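Local coordinates for protein alpha-galactosidase (Lactobacillus brevis, PDB 3MI6) that probably hydrolyses terminal, non-reducing alpha-D-galactose residues from alpha-galactosides, at residues D648-S653 / L672-A677; P715-L718 / S724-F727; T551-R556 / L590-A595. All coordinates share one frame; numbering follows the deposited sequence.

Contact 1: D648-S653 / L672-A677; sequences DGNVTS and LNHPNA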
ATOM      1  N   ASP D 648      -0.116  11.102   8.846  1.00 37.90           N
ATOM      2  CA  ASP D 648       0.894  12.138   8.631  1.00 40.92           C
ATOM      3  C   ASP D 648       1.743  12.387   9.883  1.00 41.17           C
ATOM      4  O   ASP D 648       2.770  13.095   9.836  1.00 40.65           O
ATOM      5  CB  ASP D 648       0.271  13.447   8.109  1.00 36.19           C
ATOM      6  CG  ASP D 648      -0.763  14.034   9.058  1.00 44.53           C
ATOM      7  OD1 ASP D 648      -0.722  13.739  10.280  1.00 43.16           O
ATOM      8  OD2 ASP D 648      -1.629  14.801   8.575  1.00 48.26           O
ATOM      9  N   GLY D 649       1.313  11.800  10.995  1.00 35.82           N
ATOM     10  CA  GLY D 649       2.023  11.964  12.247  1.00 36.65           C
ATOM     11  C   GLY D 649       1.971  13.362  12.846  1.00 37.36           C
ATOM     12  O   GLY D 649       2.822  13.723  13.654  1.00 36.54           O
ATOM     13  N   ASN D 650       0.975  14.156  12.472  1.00 37.04           N
ATOM     14  CA  ASN D 650       0.895  15.516  12.981  1.00 35.83           C
ATOM     15  C   ASN D 650       0.328  15.554  14.403  1.00 35.11           C
ATOM     16  O   ASN D 650       0.675  16.428  15.210  1.00 33.94           O
ATOM     17  CB  ASN D 650       0.070  16.395  12.045  1.00 36.30           C
ATOM     18  CG  ASN D 650       0.352  17.876  12.235  1.00 38.32           C
ATOM     19  OD1 ASN D 650      -0.576  18.691  12.311  1.00 40.52           O
ATOM     20  ND2 ASN D 650       1.633  18.236  12.306  1.00 35.51           N
ATOM     21  N   VAL D 651      -0.515  14.582  14.723  1.00 34.86           N
ATOM     22  CA  VAL D 651      -1.157  14.560  16.032  1.00 33.95           C
ATOM     23  C   VAL D 651      -0.788  13.313  16.840  1.00 32.42           C
ATOM     24  O   VAL D 651      -0.955  12.187  16.357  1.00 32.58           O
ATOM     25  CB  VAL D 651      -2.701  14.687  15.893  1.00 29.46           C
ATOM     26  CG1 VAL D 651      -3.358  14.700  17.253  1.00 24.77           C
ATOM     27  CG2 VAL D 651      -3.033  15.941  15.125  1.00 30.03           C
ATOM     28  N   THR D 652      -0.277  13.524  18.056  1.00 27.97           N
ATOM     29  CA  THR D 652       0.014  12.438  18.986  1.00 28.39           C
ATOM     30  C   THR D 652      -0.871  12.621  20.187  1.00 28.95           C
ATOM     31  O   THR D 652      -0.963  13.723  20.704  1.00 29.30           O
ATOM     32  CB  THR D 652       1.474  12.492  19.507  1.00 31.18           C
ATOM     33  OG1 THR D 652       2.376  12.104  18.471  1.00 33.59           O
ATOM     34  CG2 THR D 652       1.675  11.550  20.691  1.00 28.40           C
ATOM     35  N   SER D 653      -1.512  11.559  20.660  1.00 28.30           N
ATOM     36  CA  SER D 653      -2.295  11.701  21.873  1.00 27.13           C
ATOM     37  C   SER D 653      -2.317  10.451  22.704  1.00 30.30           C
ATOM     38  O   SER D 653      -2.276   9.340  22.181  1.00 32.30           O
ATOM     39  CB  SER D 653      -3.723  12.127  21.549  1.00 29.90           C
ATOM     40  OG  SER D 653      -4.443  11.063  20.958  1.00 32.38           O
ATOM     41  N   LEU D 672       2.176  20.760  14.054  1.00 33.81           N
ATOM     42  CA  LEU D 672       2.110  21.895  13.154  1.00 33.40           C
ATOM     43  C   LEU D 672       0.677  22.362  13.138  1.00 37.95           C
ATOM     44  O   LEU D 672      -0.236  21.551  13.002  1.00 42.22           O
ATOM     45  CB  LEU D 672       2.527  21.455  11.751  1.00 35.83           C
ATOM     46  CG  LEU D 672       3.941  21.822  11.274  1.00 36.54           C
ATOM     47  CD1 LEU D 672       4.957  21.866  12.423  1.00 35.11           C
ATOM     48  CD2 LEU D 672       4.401  20.905  10.154  1.00 30.04           C
ATOM     49  N   ASN D 673       0.447  23.654  13.300  1.00 37.57           N
ATOM     50  CA  ASN D 673      -0.917  24.150  13.248  1.00 33.05           C
ATOM     51  C   ASN D 673      -1.314  24.396  11.794  1.00 34.91           C
ATOM     52  O   ASN D 673      -0.495  24.846  11.002  1.00 36.11           O
ATOM     53  CB  ASN D 673      -1.049  25.417  14.079  1.00 32.30           C
ATOM     54  CG  ASN D 673      -2.475  25.718  14.440  1.00 36.29           C
ATOM     55  OD1 ASN D 673      -3.225  24.817  14.807  1.00 37.86           O
ATOM     56  ND2 ASN D 673      -2.868  26.987  14.342  1.00 34.91           N
ATOM     57  N   HIS D 674      -2.555  24.080  11.428  1.00 35.06           N
ATOM     58  CA  HIS D 674      -3.039  24.358  10.078  1.00 30.83           C
ATOM     59  C   HIS D 674      -4.305  25.197  10.094  1.00 32.37           C
ATOM     60  O   HIS D 674      -5.133  25.062  11.001  1.00 30.38           O
ATOM     61  CB  HIS D 674      -3.251  23.070   9.309  1.00 32.32           C
ATOM     62  CG  HIS D 674      -1.994  22.282   9.113  1.00 36.36           C
ATOM     63  ND1 HIS D 674      -0.904  22.780   8.429  1.00 37.02           N
ATOM     64  CD2 HIS D 674      -1.650  21.034   9.508  1.00 36.64           C
ATOM     65  CE1 HIS D 674       0.056  21.873   8.408  1.00 37.39           C
ATOM     66  NE2 HIS D 674      -0.370  20.804   9.059  1.00 39.19           N
ATOM     67  N   PRO D 675      -4.465  26.075   9.086  1.00 32.91           N
ATOM     68  CA  PRO D 675      -5.547  27.063   9.100  1.00 28.97           C
ATOM     69  C   PRO D 675      -6.823  26.465   8.564  1.00 29.95           C
ATOM     70  O   PRO D 675      -6.753  25.476   7.834  1.00 32.30           O
ATOM     71  CB  PRO D 675      -5.039  28.124   8.138  1.00 28.94           C
ATOM     72  CG  PRO D 675      -4.304  27.332   7.114  1.00 32.92           C
ATOM     73  CD  PRO D 675      -3.697  26.132   7.832  1.00 32.82           C
ATOM     74  N   ASN D 676      -7.969  27.056   8.903  1.00 33.09           N
ATOM     75  CA  ASN D 676      -9.259  26.634   8.337  1.00 32.55           C
ATOM     76  C   ASN D 676      -9.423  25.148   8.500  1.00 30.34           C
ATOM     77  O   ASN D 676      -9.711  24.434   7.559  1.00 31.31           O
ATOM     78  CB  ASN D 676      -9.383  27.008   6.852  1.00 28.92           C
ATOM     79  CG  ASN D 676     -10.836  27.005   6.365  1.00 32.93           C
ATOM     80  OD1 ASN D 676     -11.765  26.927   7.167  1.00 35.56           O
ATOM     81  ND2 ASN D 676     -11.031  27.109   5.056  1.00 31.54           N
ATOM     82  N   ALA D 677      -9.234  24.684   9.718  1.00 31.50           N
ATOM     83  CA  ALA D 677      -9.105  23.264   9.939  1.00 31.99           C
ATOM     84  C   ALA D 677     -10.457  22.544  10.095  1.00 33.32           C
ATOM     85  O   ALA D 677     -11.489  23.175  10.342  1.00 29.24           O
ATOM     86  CB  ALA D 677      -8.224  23.027  11.147  1.00 29.13           C
TER

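Contact 2: P715-L718 / S724-F727; sequences PTIL and SKDF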
ATOM      1  N   PRO D 715     -12.095  22.715  20.814  1.00 37.49           N
ATOM      2  CA  PRO D 715     -11.786  24.025  20.235  1.00 37.09           C
ATOM      3  C   PRO D 715     -10.601  23.979  19.286  1.00 39.18           C
ATOM      4  O   PRO D 715      -9.542  23.425  19.610  1.00 37.92           O
ATOM      5  CB  PRO D 715     -11.390  24.848  21.458  1.00 35.10           C
ATOM      6  CG  PRO D 715     -12.226  24.295  22.545  1.00 35.75           C
ATOM      7  CD  PRO D 715     -12.416  22.817  22.248  1.00 38.99           C
ATOM      8  N   THR D 716     -10.794  24.566  18.114  1.00 38.86           N
ATOM      9  CA  THR D 716      -9.710  24.778  17.178  1.00 39.60           C
ATOM     10  C   THR D 716      -8.582  25.618  17.814  1.00 37.69           C
ATOM     11  O   THR D 716      -8.826  26.462  18.679  1.00 35.78           O
ATOM     12  CB  THR D 716     -10.250  25.455  15.904  1.00 38.88           C
ATOM     13  OG1 THR D 716     -11.380  24.711  15.424  1.00 42.47           O
ATOM     14  CG2 THR D 716      -9.198  25.490  14.836  1.00 36.70           C
ATOM     15  N   ILE D 717      -7.350  25.357  17.389  1.00 34.13           N
ATOM     16  CA  ILE D 717      -6.216  26.160  17.794  1.00 36.87           C
ATOM     17  C   ILE D 717      -6.087  27.403  16.906  1.00 38.78           C
ATOM     18  O   ILE D 717      -5.785  27.302  15.715  1.00 37.20           O
ATOM     19  CB  ILE D 717      -4.928  25.326  17.763  1.00 38.09           C
ATOM     20  CG1 ILE D 717      -5.107  24.083  18.637  1.00 35.94           C
ATOM     21  CG2 ILE D 717      -3.734  26.155  18.227  1.00 36.53           C
ATOM     22  CD1 ILE D 717      -4.512  22.839  18.031  1.00 38.08           C
ATOM     23  N   LEU D 718      -6.332  28.569  17.499  1.00 38.00           N
ATOM     24  CA  LEU D 718      -6.413  29.822  16.749  1.00 40.01           C
ATOM     25  C   LEU D 718      -5.191  30.715  16.888  1.00 39.86           C
ATOM     26  O   LEU D 718      -4.494  30.670  17.897  1.00 39.43           O
ATOM     27  CB  LEU D 718      -7.637  30.623  17.189  1.00 41.14           C
ATOM     28  CG  LEU D 718      -8.974  30.014  16.795  1.00 40.84           C
ATOM     29  CD1 LEU D 718     -10.085  30.980  17.139  1.00 40.95           C
ATOM     30  CD2 LEU D 718      -8.964  29.691  15.306  1.00 40.01           C
ATOM     31  N   SER D 724       3.603  31.354  18.771  1.00 39.81           N
ATOM     32  CA  SER D 724       3.468  30.312  17.781  1.00 36.20           C
ATOM     33  C   SER D 724       2.386  29.373  18.253  1.00 38.27           C
ATOM     34  O   SER D 724       2.209  29.198  19.454  1.00 38.14           O
ATOM     35  CB  SER D 724       4.772  29.536  17.633  1.00 35.38           C
ATOM     36  OG  SER D 724       4.595  28.429  16.765  1.00 35.41           O
ATOM     37  N   LYS D 725       1.654  28.779  17.315  1.00 35.92           N
ATOM     38  CA  LYS D 725       0.668  27.779  17.674  1.00 34.06           C
ATOM     39  C   LYS D 725       1.118  26.423  17.152  1.00 36.93           C
ATOM     40  O   LYS D 725       0.312  25.510  16.934  1.00 35.60           O
ATOM     41  CB  LYS D 725      -0.715  28.161  17.173  1.00 35.24           C
ATOM     42  CG  LYS D 725      -1.297  29.381  17.864  1.00 35.75           C
ATOM     43  CD  LYS D 725      -0.837  29.448  19.300  1.00 36.47           C
ATOM     44  CE  LYS D 725      -1.953  29.844  20.240  1.00 37.76           C
ATOM     45  NZ  LYS D 725      -1.706  31.164  20.849  1.00 37.43           N
ATOM     46  N   ASP D 726       2.430  26.304  16.956  1.00 36.22           N
ATOM     47  CA  ASP D 726       3.035  25.013  16.654  1.00 35.55           C
ATOM     48  C   ASP D 726       3.324  24.285  17.961  1.00 33.23           C
ATOM     49  O   ASP D 726       3.374  24.918  19.010  1.00 36.85           O
ATOM     50  CB  ASP D 726       4.286  25.188  15.801  1.00 32.60           C
ATOM     51  CG  ASP D 726       3.955  25.512  14.349  1.00 35.81           C
ATOM     52  OD1 ASP D 726       2.818  25.239  13.905  1.00 35.47           O
ATOM     53  OD2 ASP D 726       4.832  26.041  13.641  1.00 38.03           O
ATOM     54  N   PHE D 727       3.448  22.963  17.909  1.00 30.62           N
ATOM     55  CA  PHE D 727       3.725  22.176  19.107  1.00 33.49           C
ATOM     56  C   PHE D 727       2.743  22.520  20.238  1.00 33.55           C
ATOM     57  O   PHE D 727       3.135  22.994  21.320  1.00 31.63           O
ATOM     58  CB  PHE D 727       5.188  22.379  19.542  1.00 33.30           C
ATOM     59  CG  PHE D 727       6.131  22.600  18.390  1.00 32.33           C
ATOM     60  CD1 PHE D 727       6.308  21.623  17.423  1.00 31.49           C
ATOM     61  CD2 PHE D 727       6.820  23.792  18.259  1.00 31.45           C
ATOM     62  CE1 PHE D 727       7.151  21.829  16.351  1.00 30.02           C
ATOM     63  CE2 PHE D 727       7.671  23.995  17.188  1.00 31.09           C
ATOM     64  CZ  PHE D 727       7.834  23.015  16.235  1.00 30.52           C
TER

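Contact 3: T551-R556 / L590-A595; sequences TDAAER and LKTRGA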
ATOM      1  N   THR D 551      15.783  16.076  24.871  1.00 37.73           N
ATOM      2  CA  THR D 551      14.746  16.569  25.777  1.00 36.25           C
ATOM      3  C   THR D 551      13.852  17.626  25.118  1.00 38.43           C
ATOM      4  O   THR D 551      13.156  18.387  25.817  1.00 35.92           O
ATOM      5  CB  THR D 551      15.362  17.187  27.056  1.00 37.57           C
ATOM      6  OG1 THR D 551      16.164  18.323  26.704  1.00 38.27           O
ATOM      7  CG2 THR D 551      16.227  16.179  27.759  1.00 37.25           C
ATOM      8  N   ASP D 552      13.888  17.695  23.783  1.00 36.42           N
ATOM      9  CA  ASP D 552      12.914  18.501  23.058  1.00 35.64           C
ATOM     10  C   ASP D 552      11.498  17.908  23.158  1.00 34.48           C
ATOM     11  O   ASP D 552      11.324  16.691  23.024  1.00 33.37           O
ATOM     12  CB  ASP D 552      13.282  18.623  21.589  1.00 35.69           C
ATOM     13  CG  ASP D 552      12.214  19.371  20.796  1.00 35.26           C
ATOM     14  OD1 ASP D 552      12.109  20.601  20.962  1.00 35.24           O
ATOM     15  OD2 ASP D 552      11.463  18.732  20.030  1.00 35.09           O
ATOM     16  N   ALA D 553      10.494  18.766  23.364  1.00 33.87           N
ATOM     17  CA  ALA D 553       9.100  18.315  23.480  1.00 34.21           C
ATOM     18  C   ALA D 553       8.609  17.510  22.263  1.00 32.89           C
ATOM     19  O   ALA D 553       8.108  16.394  22.406  1.00 32.95           O
ATOM     20  CB  ALA D 553       8.171  19.484  23.754  1.00 29.43           C
ATOM     21  N   ALA D 554       8.761  18.072  21.073  1.00 30.43           N
ATOM     22  CA  ALA D 554       8.320  17.401  19.861  1.00 29.77           C
ATOM     23  C   ALA D 554       9.007  16.057  19.641  1.00 32.23           C
ATOM     24  O   ALA D 554       8.354  15.081  19.334  1.00 32.64           O
ATOM     25  CB  ALA D 554       8.529  18.303  18.656  1.00 33.39           C
ATOM     26  N   GLU D 555      10.324  16.000  19.794  1.00 32.97           N
ATOM     27  CA  GLU D 555      11.051  14.755  19.598  1.00 30.69           C
ATOM     28  C   GLU D 555      10.671  13.694  20.639  1.00 31.88           C
ATOM     29  O   GLU D 555      10.595  12.498  20.328  1.00 30.04           O
ATOM     30  CB  GLU D 555      12.557  15.006  19.650  1.00 31.82           C
ATOM     31  CG  GLU D 555      13.068  15.999  18.627  1.00 35.19           C
ATOM     32  CD  GLU D 555      12.880  15.530  17.185  1.00 37.05           C
ATOM     33  OE1 GLU D 555      12.881  14.304  16.923  1.00 34.55           O
ATOM     34  OE2 GLU D 555      12.754  16.408  16.302  1.00 40.91           O
ATOM     35  N   ARG D 556      10.462  14.127  21.882  1.00 31.54           N
ATOM     36  CA  ARG D 556      10.132  13.197  22.952  1.00 30.63           C
ATOM     37  C   ARG D 556       8.787  12.510  22.675  1.00 30.81           C
ATOM     38  O   ARG D 556       8.642  11.305  22.876  1.00 31.49           O
ATOM     39  CB  ARG D 556      10.134  13.886  24.324  1.00 28.71           C
ATOM     40  CG  ARG D 556      11.503  14.163  24.905  1.00 30.91           C
ATOM     41  CD  ARG D 556      12.309  12.884  25.164  1.00 31.32           C
ATOM     42  NE  ARG D 556      12.067  12.304  26.480  1.00 32.06           N
ATOM     43  CZ  ARG D 556      13.003  12.095  27.399  1.00 32.79           C
ATOM     44  NH1 ARG D 556      14.258  12.414  27.165  1.00 36.40           N
ATOM     45  NH2 ARG D 556      12.685  11.561  28.559  1.00 34.15           N
ATOM     46  N   LEU D 590       6.609  26.574  27.190  1.00 34.56           N
ATOM     47  CA  LEU D 590       6.881  25.890  28.449  1.00 34.16           C
ATOM     48  C   LEU D 590       5.736  24.934  28.820  1.00 33.89           C
ATOM     49  O   LEU D 590       5.948  23.908  29.462  1.00 32.82           O
ATOM     50  CB  LEU D 590       7.153  26.901  29.554  1.00 34.01           C
ATOM     51  CG  LEU D 590       7.354  26.425  30.983  1.00 36.05           C
ATOM     52  CD1 LEU D 590       8.481  25.418  31.083  1.00 33.56           C
ATOM     53  CD2 LEU D 590       7.647  27.647  31.818  1.00 40.88           C
ATOM     54  N   LYS D 591       4.521  25.273  28.401  1.00 35.41           N
ATOM     55  CA  LYS D 591       3.350  24.432  28.648  1.00 34.67           C
ATOM     56  C   LYS D 591       3.477  23.065  27.976  1.00 32.92           C
ATOM     57  O   LYS D 591       3.131  22.047  28.556  1.00 34.69           O
ATOM     58  CB  LYS D 591       2.077  25.144  28.180  1.00 35.51           C
ATOM     59  CG  LYS D 591       0.798  24.325  28.293  1.00 38.25           C
ATOM     60  CD  LYS D 591      -0.316  24.894  27.408  1.00 35.71           C
ATOM     61  CE  LYS D 591      -1.622  24.124  27.644  1.00 42.72           C
ATOM     62  NZ  LYS D 591      -2.741  24.487  26.692  1.00 44.85           N
ATOM     63  N   THR D 592       3.985  23.033  26.758  1.00 31.52           N
ATOM     64  CA  THR D 592       4.099  21.772  26.052  1.00 31.47           C
ATOM     65  C   THR D 592       5.237  20.899  26.595  1.00 32.57           C
ATOM     66  O   THR D 592       5.027  19.716  26.871  1.00 31.45           O
ATOM     67  CB  THR D 592       4.253  21.995  24.538  1.00 34.28           C
ATOM     68  OG1 THR D 592       3.108  22.711  24.039  1.00 34.58           O
ATOM     69  CG2 THR D 592       4.378  20.661  23.810  1.00 29.96           C
ATOM     70  N   ARG D 593       6.432  21.478  26.751  1.00 32.22           N
ATOM     71  CA  ARG D 593       7.558  20.780  27.384  1.00 30.96           C
ATOM     72  C   ARG D 593       7.127  20.144  28.700  1.00 31.73           C
ATOM     73  O   ARG D 593       7.451  18.986  28.977  1.00 31.48           O
ATOM     74  CB  ARG D 593       8.771  21.697  27.615  1.00 30.47           C
ATOM     75  CG  ARG D 593       9.163  22.493  26.407  1.00 34.03           C
ATOM     76  CD  ARG D 593      10.556  23.066  26.483  1.00 37.94           C
ATOM     77  NE  ARG D 593      10.802  24.000  27.592  1.00 38.99           N
ATOM     78  CZ  ARG D 593      10.581  25.313  27.563  1.00 36.45           C
ATOM     79  NH1 ARG D 593      10.054  25.889  26.496  1.00 35.41           N
ATOM     80  NH2 ARG D 593      10.870  26.053  28.623  1.00 37.23           N
ATOM     81  N   GLY D 594       6.389  20.902  29.505  1.00 31.77           N
ATOM     82  CA  GLY D 594       5.832  20.378  30.734  1.00 30.89           C
ATOM     83  C   GLY D 594       4.917  19.194  30.484  1.00 32.93           C
ATOM     84  O   GLY D 594       5.038  18.166  31.161  1.00 30.84           O
ATOM     85  N   ALA D 595       4.026  19.334  29.492  1.00 32.13           N
ATOM     86  CA  ALA D 595       2.933  18.384  29.256  1.00 30.45           C
ATOM     87  C   ALA D 595       3.348  17.050  28.633  1.00 29.27           C
ATOM     88  O   ALA D 595       2.691  16.045  28.832  1.00 29.99           O
ATOM     89  CB  ALA D 595       1.820  19.042  28.432  1.00 29.80           C
TER

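Contact 1: D648-S653 / L672-A677
Asn650 lays its amide against the backbone of Leu672, so that CG of Asn650 lies 3.8 Å from Leu672 O and 3.9 Å from Leu672 N. The same amide also rests on CB of Leu672, and the two side chains cross at about a right angle. CG of Asn650 stands anti to its own backbone nitrogen (chi1 -160°), which carries the amide across toward the other segment. Next to this backbone the His674 side chain comes in from the opposite direction, CD2 and NE2 nearest the amide; the amide and ring planes are 38° apart, so the two groups meet obliquely and do not stack. These residues sit at the open end of a beta hairpin in the antiparallel sheet of the C-terminal domain: 651-657 starts just after Asn650, its partner 663-670 ends just before Leu672, and backbone bonding between Asn650 and Leu671 extends the pairing to this point. Before the strand, Asp648 folds back in an Asx turn in which OD1 of Asp648 accepts from the backbone N of Asn650 at 2.8 Å, the donor coming from above the carboxylate plane. This bond ties down the peptide from which the Asn650 side chain springs. The other nitrogen of the His674 ring, ND1, is hydrogen-bonded to Glu555 of the second subunit, while Leu672 packs on Arg586 of that subunit.

Contact 2: P715-L718 / S724-F727
Ile717 and Lys725 point their side chains at each other and cross obliquely, with the methyl CG2 of Ile717 3.8 Å from CB of Lys725 and 4.1 Å from its CG. Ile717 can offer this branch because CG2 lies anti to the backbone nitrogen, while CG1 takes the position anti to the carbonyl carbon (chi1 -56°). Beyond this first contact the lysine chain does not run out straight. It bends at chi2, chi3 and chi4, and the bends wrap it past the backbone carbonyl of Leu718, the residue after Ile717: Leu718 O is 3.4 Å from CG of Lys725 and 3.6 Å from its CE. No hydrogen bond spans the two segments, and the contact consists of aliphatic carbon laid over a methyl group and a backbone oxygen. The CB of Leu718 points away from the other segment, and its contact is made by the backbone oxygen. Both segments belong to the long connection that leads from strand 712-714 into strand 728-736 of the C-terminal antiparallel sheet, and the lysine gathers the intervening turn, since its NZ forms salt bridges with Asp720 and Glu723. Shortening Lys725 to alanine is likely to leave these two carboxylates without their shared cation and to strip Leu718 O of its aliphatic cover. The approach to the lysine is shaped by an ST turn, in which OG of Ser724 accepts from the backbone N of Asp726 at 3.0 Å, with an angle of 162° at the hydrogen. At the borders of the contact, Asp726 makes a salt bridge with Arg586 of the second subunit, and the hydroxyl of Thr716 is hydrogen-bonded to Glu53 and Arg55 of the third.

Contact 3: T551-R556 / L590-A595
Thr592 is the first residue along 590-595 to meet the other helix, placing its methyl CG2 4.0 Å from the methyl CB of Ala553. The methyl reaches that side because CG2 stands anti to the threonine's backbone nitrogen, while OG1 is hydrogen-bonded to the backbone oxygen of Phe727. Next comes Arg593, and here the backbone itself makes the contact: its CA is 3.9 Å from CB of Ala553, and its CG lies a little farther from the same methyl. Ala553 therefore sits between two consecutive residues of the facing helix, and the alpha carbons of Ala553 and Arg593 are only 4.9 Å apart. The rest of the arginine runs off along its own helix, bending at chi3 (-61°) so that one face of the guanidinium lies over CA of Leu590, 3.6 Å above the plane and toward the rim. Gly594 and Ala595 continue the turn, their backbone N atoms bonded to the carbonyls of Leu590 and Lys591. On the other segment, the first turn of 553-566 is capped by Asp552, whose OD2 accepts from the backbone N of Glu555 at 3.0 Å, and Arg586 adds a salt bridge to this carboxylate. The small side chain of Ala553, at the start of its helix, is consistent with the close approach; the two helices follow successive strands, 544-546 and 572-576, and pack as neighbours on the outside of the (beta/alpha)8 barrel of the melibiase domain.

How the contacts relate
From the N terminus, contact 3 comes first, closing a loop that takes in the remainder of helix 553-566 and barrel strand 572-576. Contact 1 follows, closing the hairpin of strands 651-657 and 663-670, and contact 2 then pinches off a five-residue turn. The three are in series; none nests or crosses. Contacts 1 and 2 join directly, with Asn673 N 2.9 Å from Asp726 OD1 and Asn673 ND2 3.2 Å from Ile717 O, both probable hydrogen bonds. Contact 2 reaches the barrel through Phe727 O, 2.7 Å from Thr592 OG1. Contacts 1 and 3 do not touch, so contact 2 bridges them, linking the C-terminal sheet domain to the barrel helices.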